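Side-chain contact in CupA (Streptococcus pneumoniae, PDB 4F2E), which binds Cu(I) on a cupredoxin-fold domain and probably acts as a copper chaperone in copper resistance: residues 5-8 with 13-16. Numbering follows the deposited sequence.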
ATOM      1  N   GLN A   5      -1.216   3.493 -10.579  1.00 12.70           N
ATOM      2  CA  GLN A   5      -1.356   2.080 -10.905  1.00 13.19           C
ATOM      3  C   GLN A   5      -2.627   1.493 -10.309  1.00 12.54           C
ATOM      4  O   GLN A   5      -2.802   1.486  -9.093  1.00 11.60           O
ATOM      5  CB  GLN A   5      -0.135   1.291 -10.425  1.00 13.99           C
ATOM      6  CG  GLN A   5      -0.226  -0.207 -10.686  1.00 17.63           C
ATOM      7  CD  GLN A   5      -0.422  -0.539 -12.152  1.00 24.64           C
ATOM      8  OE1 GLN A   5       0.311  -0.054 -13.015  1.00 24.59           O
ATOM      9  NE2 GLN A   5      -1.421  -1.365 -12.443  1.00 22.21           N
ATOM     10  N   LYS A   6      -3.509   1.001 -11.172  1.00 12.56           N
ATOM     11  CA  LYS A   6      -4.739   0.362 -10.725  1.00 13.47           C
ATOM     12  C   LYS A   6      -4.490  -1.045 -10.195  1.00 12.22           C
ATOM     13  O   LYS A   6      -3.665  -1.792 -10.725  1.00 13.09           O
ATOM     14  CB  LYS A   6      -5.765   0.305 -11.858  1.00 14.27           C
ATOM     15  CG  LYS A   6      -6.325   1.652 -12.263  1.00 17.31           C
ATOM     16  CD  LYS A   6      -7.459   1.484 -13.255  1.00 16.84           C
ATOM     17  CE  LYS A   6      -8.046   2.827 -13.659  1.00 21.68           C
ATOM     18  NZ  LYS A   6      -9.070   2.671 -14.727  1.00 24.91           N
ATOM     19  N   ALA A   7      -5.209  -1.397  -9.137  1.00 13.22           N
ATOM     20  CA  ALA A   7      -5.193  -2.758  -8.631  1.00 13.04           C
ATOM     21  C   ALA A   7      -5.815  -3.685  -9.665  1.00 14.41           C
ATOM     22  O   ALA A   7      -6.588  -3.249 -10.520  1.00 16.45           O
ATOM     23  CB  ALA A   7      -5.956  -2.841  -7.316  1.00 12.99           C
ATOM     24  N   GLN A   8      -5.459  -4.961  -9.593  1.00 11.18           N
ATOM     25  CA  GLN A   8      -6.063  -5.978 -10.440  1.00 12.45           C
ATOM     26  C   GLN A   8      -7.283  -6.554  -9.732  1.00 12.94           C
ATOM     27  O   GLN A   8      -7.191  -6.980  -8.583  1.00 13.66           O
ATOM     28  CB  GLN A   8      -5.058  -7.094 -10.727  1.00 15.42           C
ATOM     29  CG  GLN A   8      -5.608  -8.224 -11.582  1.00 19.32           C
ATOM     30  CD  GLN A   8      -4.648  -9.395 -11.696  1.00 28.27           C
ATOM     31  OE1 GLN A   8      -3.654  -9.475 -10.970  1.00 30.00           O
ATOM     32  NE2 GLN A   8      -4.943 -10.314 -12.608  1.00 30.59           N
ATOM     33  N   TYR A  13     -11.740  -9.933  -4.763  1.00 13.25           N
ATOM     34  CA  TYR A  13     -10.847  -8.948  -4.170  1.00 11.25           C
ATOM     35  C   TYR A  13     -10.110  -8.167  -5.246  1.00 11.85           C
ATOM     36  O   TYR A  13     -10.329  -8.377  -6.438  1.00 13.10           O
ATOM     37  CB  TYR A  13      -9.856  -9.614  -3.207  1.00 12.79           C
ATOM     38  CG  TYR A  13      -8.942 -10.650  -3.831  1.00 14.55           C
ATOM     39  CD1 TYR A  13      -7.705 -10.291  -4.353  1.00 12.13           C
ATOM     40  CD2 TYR A  13      -9.307 -11.990  -3.878  1.00 17.56           C
ATOM     41  CE1 TYR A  13      -6.861 -11.240  -4.915  1.00 12.92           C
ATOM     42  CE2 TYR A  13      -8.472 -12.942  -4.439  1.00 17.54           C
ATOM     43  CZ  TYR A  13      -7.251 -12.562  -4.956  1.00 14.42           C
ATOM     44  OH  TYR A  13      -6.420 -13.511  -5.515  1.00 15.49           O
ATOM     45  N   GLN A  14      -9.250  -7.254  -4.816  1.00 10.32           N
ATOM     46  CA  GLN A  14      -8.380  -6.528  -5.727  1.00 10.95           C
ATOM     47  C   GLN A  14      -6.982  -6.538  -5.142  1.00 12.33           C
ATOM     48  O   GLN A  14      -6.817  -6.509  -3.927  1.00 12.01           O
ATOM     49  CB  GLN A  14      -8.873  -5.094  -5.946  1.00 11.11           C
ATOM     50  CG  GLN A  14      -8.903  -4.235  -4.691  1.00 11.20           C
ATOM     51  CD  GLN A  14      -9.549  -2.881  -4.926  1.00 11.55           C
ATOM     52  OE1 GLN A  14      -9.409  -2.291  -6.001  1.00 12.15           O
ATOM     53  NE2 GLN A  14     -10.267  -2.384  -3.923  1.00 12.09           N
ATOM     54  N   GLU A  15      -5.978  -6.591  -6.005  1.00 10.86           N
ATOM     55  CA  GLU A  15      -4.610  -6.760  -5.552  1.00 12.23           C
ATOM     56  C   GLU A  15      -3.660  -5.840  -6.293  1.00 12.63           C
ATOM     57  O   GLU A  15      -3.778  -5.642  -7.503  1.00 12.59           O
ATOM     58  CB  GLU A  15      -4.172  -8.210  -5.744  1.00 11.59           C
ATOM     59  CG  GLU A  15      -2.737  -8.487  -5.342  1.00 13.26           C
ATOM     60  CD  GLU A  15      -2.387  -9.946  -5.487  1.00 18.33           C
ATOM     61  OE1 GLU A  15      -2.886 -10.757  -4.676  1.00 16.33           O
ATOM     62  OE2 GLU A  15      -1.633 -10.284  -6.422  1.00 25.58           O
ATOM     63  N   ILE A  16      -2.716  -5.277  -5.557  1.00 12.10           N
ATOM     64  CA  ILE A  16      -1.656  -4.505  -6.174  1.00 13.03           C
ATOM     65  C   ILE A  16      -0.356  -4.799  -5.450  1.00 13.25           C
ATOM     66  O   ILE A  16      -0.339  -4.986  -4.231  1.00 12.90           O
ATOM     67  CB  ILE A  16      -1.966  -3.001  -6.168  1.00 17.90           C
ATOM     68  CG1 ILE A  16      -0.932  -2.246  -7.005  1.00 19.05           C
ATOM     69  CG2 ILE A  16      -2.035  -2.472  -4.743  1.00 17.27           C
ATOM     70  CD1 ILE A  16      -1.387  -0.879  -7.439  1.00 20.36           C
TER
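Gln8 and Glu15 form an antiparallel hydrogen-bonded pair in the first β-hairpin of the cupredoxin-like fold, each satisfying the other's main chain: Gln8 N donates to Glu15 O (2.8 Å, nearly straight at 167°), and Glu15 N returns a bond to Gln8 O (2.9 Å). Gln8 O also receives the CA-H of Gln14 at 3.1 Å. Their side chains share one face, where polar ends suit the partly open surface: Glu15 OE1 salt-bridges Arg38, and Gln8 OE1 accepts from Lys10 NZ. Gln14 is buried, yet both ends of its amide are engaged, OE1 accepting from Lys32 N and Gln9 NE2, NE2 donating to Val35 O. Small Ala7 fits against Gln14, its CB 3.7 Å from OE1. Ile16 CG1 lies anti to the backbone N (chi1 -172°) and the chain runs on extended, bringing CD1 3.2 Å from Gln5 O and 3.5 Å from Gln5 CG. Gln5 bends at chi2 (58°), its NE2 donating to Lys6 O in the carbonyl plane, on a lone pair. Strand 5-10 changes partner: Gln5 and Ala7 bond to strand 24-31, in parallel, Gln8 to strand 13-20, itself paired with 24-31 (antiparallel) and 37-43 (parallel), whose Ile29 and Ile39 pack against buried, apolar Ile16.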